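Local coordinates for Nop domain-containing protein (Archaeoglobus fulgidus, PDB 1NT2) that probably binds box C/D guide RNA and pairs with the methyltransferase fibrillarin in the core of an archaeal RNA-modifying particle, at residues 19-27 against 232-243; 74-85 against 152-161. All coordinates share one frame; numbering follows the deposited sequence.

Interaction 1: residues 19-27 against 232-243; sequences ENFEESFLK and KIDYFRGEIDES
A leucine-centred helix-to-helix contact flanked by charged side chains joins the short N-terminal helix 21-27 to the C-terminal end of helix 217-236 and the turn after it, L26 meeting I233 and F236. The segment axes cross at 134° and approach to 9.5 Å. L26 fills the gap between them: its CD2 lies 3.3 Å from F236 CB, CD1 reaches R237 CG, and CB packs on I233 CG1. One turn back along the same helix, K232 NZ makes a weak hydrogen bond to L26 O. Charged groups flank the leucine. E22 OE2 stands over one guanidinium face of R237, 3.5 Å from NH2, and E239 forms a longer pair over the opposite face, with no N-H pointing at either oxygen. K27 NZ forms salt bridges, with weak hydrogen bonds, to D241 OD2 (3.5 Å) and E23 OE1. D241 OD1 accepts from S243 OG at 2.6 Å and, weakly, from S243 N, a capping bond. With an alanine here, K27 would probably keep E23 as its one acidic mate in the contact, and the S243 hydroxyl would lose this acceptor. F112 of the fibrillarin chain covers L26, so this antiparallel-leaning helix packing between N-terminal helix and Nop family region borders the fibrillarin interface.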
loop_
_atom_site.group_PDB
_atom_site.type_symbol
_atom_site.label_atom_id
_atom_site.label_comp_id
_atom_site.label_asym_id
_atom_site.label_seq_id
_atom_site.Cartn_x
_atom_site.Cartn_y
_atom_site.Cartn_z
ATOM N N GLU B 19 22.232 -36.127 -32.663
ATOM C CA GLU B 19 23.368 -35.309 -32.224
ATOM C C GLU B 19 22.965 -34.343 -31.112
ATOM O O GLU B 19 23.553 -33.269 -30.955
ATOM C CB GLU B 19 23.955 -34.537 -33.421
ATOM C CG GLU B 19 24.596 -35.434 -34.495
ATOM C CD GLU B 19 25.051 -34.668 -35.740
ATOM O OE1 GLU B 19 25.768 -33.653 -35.600
ATOM O OE2 GLU B 19 24.702 -35.092 -36.865
ATOM N N ASN B 20 21.958 -34.736 -30.338
ATOM C CA ASN B 20 21.475 -33.901 -29.254
ATOM C C ASN B 20 21.333 -34.677 -27.957
ATOM O O ASN B 20 20.227 -35.013 -27.539
ATOM C CB ASN B 20 20.135 -33.268 -29.633
ATOM C CG ASN B 20 20.056 -31.797 -29.252
ATOM O OD1 ASN B 20 20.161 -31.440 -28.078
ATOM N ND2 ASN B 20 19.875 -30.936 -30.248
ATOM N N PHE B 21 22.472 -34.974 -27.337
ATOM C CA PHE B 21 22.505 -35.678 -26.061
ATOM C C PHE B 21 22.346 -34.586 -25.025
ATOM O O PHE B 21 21.853 -34.811 -23.921
ATOM C CB PHE B 21 23.849 -36.383 -25.867
ATOM C CG PHE B 21 24.076 -37.513 -26.819
ATOM C CD1 PHE B 21 25.358 -37.933 -27.115
ATOM C CD2 PHE B 21 23.000 -38.151 -27.432
ATOM C CE1 PHE B 21 25.571 -38.965 -28.006
ATOM C CE2 PHE B 21 23.201 -39.185 -28.325
ATOM C CZ PHE B 21 24.488 -39.592 -28.613
ATOM N N GLU B 22 22.777 -33.391 -25.411
ATOM C CA GLU B 22 22.678 -32.235 -24.551
ATOM C C GLU B 22 21.219 -32.029 -24.185
ATOM O O GLU B 22 20.899 -31.683 -23.046
ATOM C CB GLU B 22 23.219 -31.005 -25.270
ATOM C CG GLU B 22 24.697 -31.108 -25.599
ATOM C CD GLU B 22 25.257 -29.835 -26.211
ATOM O OE1 GLU B 22 26.484 -29.786 -26.450
ATOM O OE2 GLU B 22 24.477 -28.885 -26.451
ATOM N N GLU B 23 20.329 -32.260 -25.145
ATOM C CA GLU B 23 18.911 -32.078 -24.892
ATOM C C GLU B 23 18.382 -33.114 -23.922
ATOM O O GLU B 23 17.915 -32.755 -22.846
ATOM C CB GLU B 23 18.115 -32.123 -26.192
ATOM C CG GLU B 23 17.058 -31.033 -26.276
ATOM C CD GLU B 23 16.217 -31.135 -27.522
ATOM O OE1 GLU B 23 15.520 -32.163 -27.669
ATOM O OE2 GLU B 23 16.255 -30.196 -28.351
ATOM N N SER B 24 18.459 -34.392 -24.290
ATOM C CA SER B 24 17.974 -35.470 -23.421
ATOM C C SER B 24 18.710 -35.489 -22.088
ATOM O O SER B 24 18.233 -36.069 -21.112
ATOM C CB SER B 24 18.137 -36.829 -24.097
ATOM O OG SER B 24 19.488 -37.051 -24.460
ATOM N N PHE B 25 19.883 -34.869 -22.063
ATOM C CA PHE B 25 20.672 -34.791 -20.848
ATOM C C PHE B 25 19.854 -33.952 -19.889
ATOM O O PHE B 25 19.719 -34.272 -18.713
ATOM C CB PHE B 25 21.995 -34.083 -21.127
ATOM C CG PHE B 25 22.957 -34.132 -19.979
ATOM C CD1 PHE B 25 23.648 -35.304 -19.687
ATOM C CD2 PHE B 25 23.159 -33.013 -19.178
ATOM C CE1 PHE B 25 24.526 -35.367 -18.616
ATOM C CE2 PHE B 25 24.034 -33.064 -18.101
ATOM C CZ PHE B 25 24.720 -34.244 -17.820
ATOM N N LEU B 26 19.320 -32.859 -20.425
ATOM C CA LEU B 26 18.491 -31.920 -19.677
ATOM C C LEU B 26 17.090 -32.500 -19.540
ATOM O O LEU B 26 16.292 -32.042 -18.717
ATOM C CB LEU B 26 18.424 -30.583 -20.423
ATOM C CG LEU B 26 19.773 -29.882 -20.632
ATOM C CD1 LEU B 26 19.632 -28.716 -21.604
ATOM C CD2 LEU B 26 20.303 -29.408 -19.287
ATOM N N LYS B 27 16.818 -33.525 -20.345
ATOM C CA LYS B 27 15.517 -34.188 -20.373
ATOM C C LYS B 27 15.435 -35.525 -19.645
ATOM O O LYS B 27 14.360 -36.100 -19.582
ATOM C CB LYS B 27 15.066 -34.386 -21.828
ATOM C CG LYS B 27 14.793 -33.081 -22.570
ATOM C CD LYS B 27 14.655 -33.264 -24.083
ATOM C CE LYS B 27 13.440 -34.086 -24.476
ATOM N NZ LYS B 27 13.319 -34.177 -25.955
ATOM N N LYS B 232 14.447 -25.684 -18.055
ATOM C CA LYS B 232 15.804 -26.214 -17.932
ATOM C C LYS B 232 16.506 -26.241 -19.276
ATOM O O LYS B 232 17.673 -25.858 -19.405
ATOM C CB LYS B 232 15.783 -27.623 -17.363
ATOM C CG LYS B 232 17.161 -28.206 -17.182
ATOM C CD LYS B 232 17.100 -29.707 -16.949
ATOM C CE LYS B 232 16.387 -30.075 -15.644
ATOM N NZ LYS B 232 16.414 -31.550 -15.429
ATOM N N ILE B 233 15.784 -26.700 -20.283
ATOM C CA ILE B 233 16.356 -26.774 -21.606
ATOM C C ILE B 233 16.687 -25.386 -22.146
ATOM O O ILE B 233 17.659 -25.226 -22.867
ATOM C CB ILE B 233 15.413 -27.530 -22.546
ATOM C CG1 ILE B 233 15.086 -28.889 -21.912
ATOM C CG2 ILE B 233 16.064 -27.704 -23.918
ATOM C CD1 ILE B 233 14.226 -29.779 -22.741
ATOM N N ASP B 234 15.894 -24.380 -21.790
ATOM C CA ASP B 234 16.159 -23.014 -22.237
ATOM C C ASP B 234 17.483 -22.518 -21.652
ATOM O O ASP B 234 18.365 -22.015 -22.361
ATOM C CB ASP B 234 15.062 -22.070 -21.750
ATOM C CG ASP B 234 13.801 -22.176 -22.555
ATOM O OD1 ASP B 234 13.889 -22.052 -23.793
ATOM O OD2 ASP B 234 12.722 -22.371 -21.954
ATOM N N TYR B 235 17.587 -22.671 -20.336
ATOM C CA TYR B 235 18.726 -22.245 -19.535
ATOM C C TYR B 235 20.061 -22.957 -19.811
ATOM O O TYR B 235 21.125 -22.370 -19.626
ATOM C CB TYR B 235 18.326 -22.385 -18.057
ATOM C CG TYR B 235 19.295 -21.827 -17.044
ATOM C CD1 TYR B 235 19.653 -22.575 -15.922
ATOM C CD2 TYR B 235 19.852 -20.562 -17.196
ATOM C CE1 TYR B 235 20.546 -22.085 -14.979
ATOM C CE2 TYR B 235 20.747 -20.058 -16.255
ATOM C CZ TYR B 235 21.093 -20.829 -15.148
ATOM O OH TYR B 235 22.006 -20.368 -14.225
ATOM N N PHE B 236 20.017 -24.208 -20.261
ATOM C CA PHE B 236 21.249 -24.954 -20.512
ATOM C C PHE B 236 21.558 -25.231 -21.980
ATOM O O PHE B 236 22.713 -25.494 -22.345
ATOM C CB PHE B 236 21.200 -26.275 -19.758
ATOM C CG PHE B 236 21.148 -26.113 -18.275
ATOM C CD1 PHE B 236 22.222 -25.565 -17.591
ATOM C CD2 PHE B 236 20.018 -26.487 -17.560
ATOM C CE1 PHE B 236 22.173 -25.388 -16.207
ATOM C CE2 PHE B 236 19.956 -26.317 -16.180
ATOM C CZ PHE B 236 21.037 -25.765 -15.501
ATOM N N ARG B 237 20.516 -25.184 -22.807
ATOM C CA ARG B 237 20.615 -25.414 -24.254
ATOM C C ARG B 237 20.494 -24.082 -24.992
ATOM O O ARG B 237 21.366 -23.712 -25.780
ATOM C CB ARG B 237 19.482 -26.344 -24.722
ATOM C CG ARG B 237 19.873 -27.783 -25.033
ATOM C CD ARG B 237 20.144 -27.980 -26.518
ATOM N NE ARG B 237 21.287 -27.197 -26.971
ATOM C CZ ARG B 237 21.808 -27.280 -28.189
ATOM N NH1 ARG B 237 21.284 -28.112 -29.081
ATOM N NH2 ARG B 237 22.858 -26.538 -28.513
ATOM N N GLY B 238 19.402 -23.370 -24.725
ATOM C CA GLY B 238 19.158 -22.095 -25.368
ATOM C C GLY B 238 18.352 -22.284 -26.636
ATOM O O GLY B 238 17.731 -21.347 -27.128
ATOM N N GLU B 239 18.353 -23.507 -27.161
ATOM C CA GLU B 239 17.625 -23.820 -28.388
ATOM C C GLU B 239 16.310 -24.554 -28.164
ATOM O O GLU B 239 16.198 -25.418 -27.296
ATOM C CB GLU B 239 18.507 -24.637 -29.323
ATOM C CG GLU B 239 19.838 -23.982 -29.612
ATOM C CD GLU B 239 20.520 -24.565 -30.831
ATOM O OE1 GLU B 239 21.702 -24.237 -31.063
ATOM O OE2 GLU B 239 19.871 -25.345 -31.564
ATOM N N ILE B 240 15.321 -24.206 -28.978
ATOM C CA ILE B 240 13.997 -24.794 -28.882
ATOM C C ILE B 240 14.028 -26.306 -29.085
ATOM O O ILE B 240 15.039 -26.871 -29.497
ATOM C CB ILE B 240 13.037 -24.140 -29.906
ATOM C CG1 ILE B 240 13.282 -22.624 -29.928
ATOM C CG2 ILE B 240 11.586 -24.427 -29.531
ATOM C CD1 ILE B 240 12.393 -21.822 -30.885
ATOM N N ASP B 241 12.907 -26.945 -28.764
ATOM C CA ASP B 241 12.725 -28.387 -28.887
ATOM C C ASP B 241 11.216 -28.617 -28.970
ATOM O O ASP B 241 10.537 -28.679 -27.941
ATOM C CB ASP B 241 13.299 -29.093 -27.655
ATOM C CG ASP B 241 12.804 -30.528 -27.512
ATOM O OD1 ASP B 241 12.946 -31.312 -28.472
ATOM O OD2 ASP B 241 12.274 -30.876 -26.435
ATOM N N GLU B 242 10.687 -28.734 -30.188
ATOM C CA GLU B 242 9.249 -28.923 -30.373
ATOM C C GLU B 242 8.701 -30.205 -29.770
ATOM O O GLU B 242 7.498 -30.455 -29.817
ATOM C CB GLU B 242 8.870 -28.850 -31.857
ATOM C CG GLU B 242 9.508 -29.896 -32.734
ATOM C CD GLU B 242 11.008 -29.882 -32.612
ATOM O OE1 GLU B 242 11.570 -28.776 -32.440
ATOM O OE2 GLU B 242 11.620 -30.970 -32.695
ATOM N N SER B 243 9.581 -31.022 -29.205
ATOM C CA SER B 243 9.150 -32.260 -28.575
ATOM C C SER B 243 8.265 -31.821 -27.425
ATOM O O SER B 243 7.330 -32.519 -27.030
ATOM C CB SER B 243 10.354 -33.026 -28.032
ATOM O OG SER B 243 11.337 -33.214 -29.037
#

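Interaction 2: residues 74-85 against 152-161; sequences DRYVVALVKALE and AKLLERAGSM
Helix 74-85 and helix 152-158 cross almost at right angles, 99° between their directions, with axes 8.7 Å apart and the CA atoms of V78 and E156 only 4.5 Å from each other. At that crossing E156 is a knob in a hole formed by V78, V81, K82 and E85. With its CG anti to the backbone N (chi1 172°), the chain leaves along the V78 and V81 side chains, CB lying 3.8 Å from V81 CB, and the bend at chi2 carries the carboxylate on to the lysines. There OE2 offers its syn lone pair to K153 NZ at 3.0 Å. R157 NH2 meets OE1 from above the carboxylate plane; K82 NZ adds a weak bond to the same oxygen. K153 NZ also donates to the syn lone pair of E85 OE2, at 2.9 Å, tying the helices together; R157 has a further partner in E178. Next to these charges V77 and V81 pack on the A152 methyl, and V77 also meets L155 CD2. At the far end D74 OD2 accepts from M161 N at 3.0 Å, nearly straight at 168°, and S160 CB sits over the centre of the R75 guanidinium face. S160, the N-cap of helix 161-165, accepts from R163 N through OG. This is a near-perpendicular helix crossing with one knob-into-hole side chain, joining helix 148-158 to the first half of the long helix 73-93, whose later part enters the predicted coiled coil.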
loop_
_atom_site.group_PDB
_atom_site.type_symbol
_atom_site.label_atom_id
_atom_site.label_comp_id
_atom_site.label_asym_id
_atom_site.label_seq_id
_atom_site.Cartn_x
_atom_site.Cartn_y
_atom_site.Cartn_z
ATOM N N ASP B 74 18.649 -12.746 -17.892
ATOM C CA ASP B 74 17.424 -13.132 -17.214
ATOM C C ASP B 74 17.051 -12.101 -16.170
ATOM O O ASP B 74 15.871 -11.878 -15.904
ATOM C CB ASP B 74 17.572 -14.522 -16.582
ATOM C CG ASP B 74 18.778 -14.634 -15.660
ATOM O OD1 ASP B 74 19.860 -14.115 -16.014
ATOM O OD2 ASP B 74 18.649 -15.263 -14.581
ATOM N N ARG B 75 18.061 -11.457 -15.592
ATOM C CA ARG B 75 17.840 -10.433 -14.571
ATOM C C ARG B 75 17.152 -9.254 -15.228
ATOM O O ARG B 75 16.130 -8.768 -14.746
ATOM C CB ARG B 75 19.168 -9.975 -13.986
ATOM C CG ARG B 75 20.059 -11.107 -13.546
ATOM C CD ARG B 75 19.499 -11.806 -12.329
ATOM N NE ARG B 75 20.305 -12.969 -11.970
ATOM C CZ ARG B 75 20.259 -13.567 -10.784
ATOM N NH1 ARG B 75 19.443 -13.104 -9.840
ATOM N NH2 ARG B 75 21.028 -14.624 -10.545
ATOM N N TYR B 76 17.737 -8.796 -16.330
ATOM C CA TYR B 76 17.182 -7.691 -17.092
ATOM C C TYR B 76 15.690 -7.940 -17.230
ATOM O O TYR B 76 14.879 -7.040 -17.032
ATOM C CB TYR B 76 17.827 -7.628 -18.480
ATOM C CG TYR B 76 17.184 -6.649 -19.441
ATOM C CD1 TYR B 76 17.452 -5.283 -19.374
ATOM C CD2 TYR B 76 16.333 -7.099 -20.445
ATOM C CE1 TYR B 76 16.892 -4.392 -20.296
ATOM C CE2 TYR B 76 15.768 -6.224 -21.366
ATOM C CZ TYR B 76 16.052 -4.877 -21.291
ATOM O OH TYR B 76 15.513 -4.033 -22.233
ATOM N N VAL B 77 15.323 -9.176 -17.542
ATOM C CA VAL B 77 13.917 -9.499 -17.715
ATOM C C VAL B 77 13.080 -9.372 -16.430
ATOM O O VAL B 77 11.952 -8.875 -16.466
ATOM C CB VAL B 77 13.752 -10.914 -18.314
ATOM C CG1 VAL B 77 12.288 -11.195 -18.577
ATOM C CG2 VAL B 77 14.547 -11.020 -19.611
ATOM N N VAL B 78 13.620 -9.803 -15.295
ATOM C CA VAL B 78 12.861 -9.703 -14.048
ATOM C C VAL B 78 12.569 -8.225 -13.753
ATOM O O VAL B 78 11.416 -7.827 -13.522
ATOM C CB VAL B 78 13.639 -10.312 -12.865
ATOM C CG1 VAL B 78 12.691 -10.671 -11.761
ATOM C CG2 VAL B 78 14.389 -11.523 -13.318
ATOM N N ALA B 79 13.623 -7.416 -13.770
ATOM C CA ALA B 79 13.482 -5.997 -13.521
ATOM C C ALA B 79 12.424 -5.467 -14.479
ATOM O O ALA B 79 11.600 -4.620 -14.128
ATOM C CB ALA B 79 14.803 -5.301 -13.767
ATOM N N LEU B 80 12.447 -5.993 -15.694
ATOM C CA LEU B 80 11.519 -5.570 -16.716
ATOM C C LEU B 80 10.070 -5.883 -16.350
ATOM O O LEU B 80 9.183 -5.048 -16.524
ATOM C CB LEU B 80 11.890 -6.246 -18.032
ATOM C CG LEU B 80 11.944 -5.326 -19.247
ATOM C CD1 LEU B 80 12.895 -4.182 -18.967
ATOM C CD2 LEU B 80 12.381 -6.115 -20.467
ATOM N N VAL B 81 9.836 -7.092 -15.845
ATOM C CA VAL B 81 8.493 -7.519 -15.465
ATOM C C VAL B 81 8.021 -6.774 -14.236
ATOM O O VAL B 81 6.828 -6.489 -14.089
ATOM C CB VAL B 81 8.452 -9.000 -15.130
ATOM C CG1 VAL B 81 7.071 -9.385 -14.683
ATOM C CG2 VAL B 81 8.843 -9.797 -16.321
ATOM N N LYS B 82 8.964 -6.477 -13.347
ATOM C CA LYS B 82 8.651 -5.769 -12.122
ATOM C C LYS B 82 8.372 -4.308 -12.406
ATOM O O LYS B 82 7.724 -3.627 -11.622
ATOM C CB LYS B 82 9.797 -5.905 -11.119
ATOM C CG LYS B 82 9.804 -7.223 -10.352
ATOM C CD LYS B 82 10.794 -7.171 -9.199
ATOM C CE LYS B 82 10.621 -8.347 -8.252
ATOM N NZ LYS B 82 11.005 -9.642 -8.876
ATOM N N ALA B 83 8.862 -3.816 -13.533
ATOM C CA ALA B 83 8.624 -2.426 -13.877
ATOM C C ALA B 83 7.293 -2.361 -14.590
ATOM O O ALA B 83 6.520 -1.426 -14.409
ATOM C CB ALA B 83 9.739 -1.895 -14.781
ATOM N N LEU B 84 7.027 -3.374 -15.403
ATOM C CA LEU B 84 5.788 -3.414 -16.141
ATOM C C LEU B 84 4.645 -3.185 -15.154
ATOM O O LEU B 84 4.085 -2.093 -15.080
ATOM C CB LEU B 84 5.638 -4.764 -16.845
ATOM C CG LEU B 84 4.435 -4.882 -17.785
ATOM C CD1 LEU B 84 4.573 -3.887 -18.926
ATOM C CD2 LEU B 84 4.333 -6.300 -18.327
ATOM N N GLU B 85 4.320 -4.207 -14.377
ATOM C CA GLU B 85 3.243 -4.107 -13.408
ATOM C C GLU B 85 3.216 -2.765 -12.711
ATOM O O GLU B 85 2.149 -2.231 -12.433
ATOM C CB GLU B 85 3.383 -5.217 -12.383
ATOM C CG GLU B 85 3.458 -6.560 -13.048
ATOM C CD GLU B 85 3.873 -7.643 -12.107
ATOM O OE1 GLU B 85 4.815 -7.395 -11.318
ATOM O OE2 GLU B 85 3.267 -8.737 -12.175
ATOM N N ALA B 152 7.531 -15.031 -18.859
ATOM C CA ALA B 152 8.362 -14.045 -18.196
ATOM C C ALA B 152 7.972 -13.779 -16.751
ATOM O O ALA B 152 8.820 -13.434 -15.932
ATOM C CB ALA B 152 8.359 -12.754 -18.993
ATOM N N LYS B 153 6.694 -13.938 -16.428
ATOM C CA LYS B 153 6.256 -13.691 -15.056
ATOM C C LYS B 153 6.744 -14.799 -14.139
ATOM O O LYS B 153 7.161 -14.544 -13.009
ATOM C CB LYS B 153 4.730 -13.573 -14.976
ATOM C CG LYS B 153 4.167 -13.472 -13.542
ATOM C CD LYS B 153 4.672 -12.267 -12.730
ATOM C CE LYS B 153 3.815 -12.079 -11.468
ATOM N NZ LYS B 153 4.212 -10.933 -10.594
ATOM N N LEU B 154 6.685 -16.035 -14.617
ATOM C CA LEU B 154 7.172 -17.127 -13.805
ATOM C C LEU B 154 8.610 -16.791 -13.447
ATOM O O LEU B 154 8.998 -16.856 -12.286
ATOM C CB LEU B 154 7.159 -18.434 -14.580
ATOM C CG LEU B 154 5.805 -19.024 -14.931
ATOM C CD1 LEU B 154 6.019 -20.323 -15.689
ATOM C CD2 LEU B 154 5.006 -19.256 -13.656
ATOM N N LEU B 155 9.401 -16.424 -14.449
ATOM C CA LEU B 155 10.797 -16.103 -14.214
ATOM C C LEU B 155 10.979 -15.017 -13.177
ATOM O O LEU B 155 11.884 -15.089 -12.355
ATOM C CB LEU B 155 11.476 -15.674 -15.508
ATOM C CG LEU B 155 12.932 -15.216 -15.382
ATOM C CD1 LEU B 155 13.781 -16.325 -14.791
ATOM C CD2 LEU B 155 13.453 -14.812 -16.752
ATOM N N GLU B 156 10.132 -13.998 -13.206
ATOM C CA GLU B 156 10.270 -12.929 -12.228
ATOM C C GLU B 156 9.794 -13.405 -10.869
ATOM O O GLU B 156 10.393 -13.080 -9.858
ATOM C CB GLU B 156 9.479 -11.685 -12.656
ATOM C CG GLU B 156 9.396 -10.581 -11.596
ATOM C CD GLU B 156 8.034 -10.514 -10.901
ATOM O OE1 GLU B 156 7.913 -9.756 -9.913
ATOM O OE2 GLU B 156 7.087 -11.206 -11.346
ATOM N N ARG B 157 8.717 -14.178 -10.854
ATOM C CA ARG B 157 8.173 -14.697 -9.605
ATOM C C ARG B 157 9.152 -15.727 -9.017
ATOM O O ARG B 157 9.233 -15.903 -7.793
ATOM C CB ARG B 157 6.808 -15.347 -9.861
ATOM C CG ARG B 157 5.844 -15.263 -8.683
ATOM C CD ARG B 157 5.098 -13.935 -8.653
ATOM N NE ARG B 157 5.992 -12.786 -8.532
ATOM C CZ ARG B 157 6.783 -12.564 -7.488
ATOM N NH1 ARG B 157 6.789 -13.420 -6.472
ATOM N NH2 ARG B 157 7.564 -11.490 -7.460
ATOM N N ALA B 158 9.885 -16.400 -9.909
ATOM C CA ALA B 158 10.884 -17.407 -9.542
ATOM C C ALA B 158 12.122 -16.680 -9.047
ATOM O O ALA B 158 12.814 -17.140 -8.139
ATOM C CB ALA B 158 11.239 -18.266 -10.750
ATOM N N GLY B 159 12.393 -15.538 -9.670
ATOM C CA GLY B 159 13.531 -14.734 -9.282
ATOM C C GLY B 159 14.605 -14.652 -10.335
ATOM O O GLY B 159 15.047 -13.565 -10.677
ATOM N N SER B 160 15.037 -15.797 -10.850
ATOM C CA SER B 160 16.084 -15.825 -11.859
ATOM C C SER B 160 15.958 -17.133 -12.572
ATOM O O SER B 160 15.084 -17.926 -12.230
ATOM C CB SER B 160 17.449 -15.747 -11.197
ATOM O OG SER B 160 17.561 -16.746 -10.199
ATOM N N MET B 161 16.824 -17.375 -13.553
ATOM C CA MET B 161 16.754 -18.634 -14.283
ATOM C C MET B 161 17.080 -19.802 -13.384
ATOM O O MET B 161 16.219 -20.640 -13.139
ATOM C CB MET B 161 17.690 -18.641 -15.493
ATOM C CG MET B 161 17.088 -17.992 -16.737
ATOM S SD MET B 161 15.684 -18.900 -17.431
ATOM C CE MET B 161 16.366 -19.432 -19.038
#

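Interaction 2 is nested inside the chain loop closed by interaction 1, and their centres lie about 22 Å apart on opposite sides of the chain's centre. They nevertheless touch through M161, the last residue of 152-161: its CB packs 3.4 Å from Y235 CD2, and its CE 4.0 Å from D234 CB, so helix 217-236 links them directly. Their outer surroundings differ. Interaction 1 meets the fibrillarin chain, whose I123 packs on F25, whereas 74-85 faces a second copy of this protein, where the hydroxyl of Y76 is hydrogen-bonded to S107 OG of that subunit and its ring makes a cation-pi contact with K105 of the same subunit. One contact thus borders the partner enzyme, the other the self-association surface.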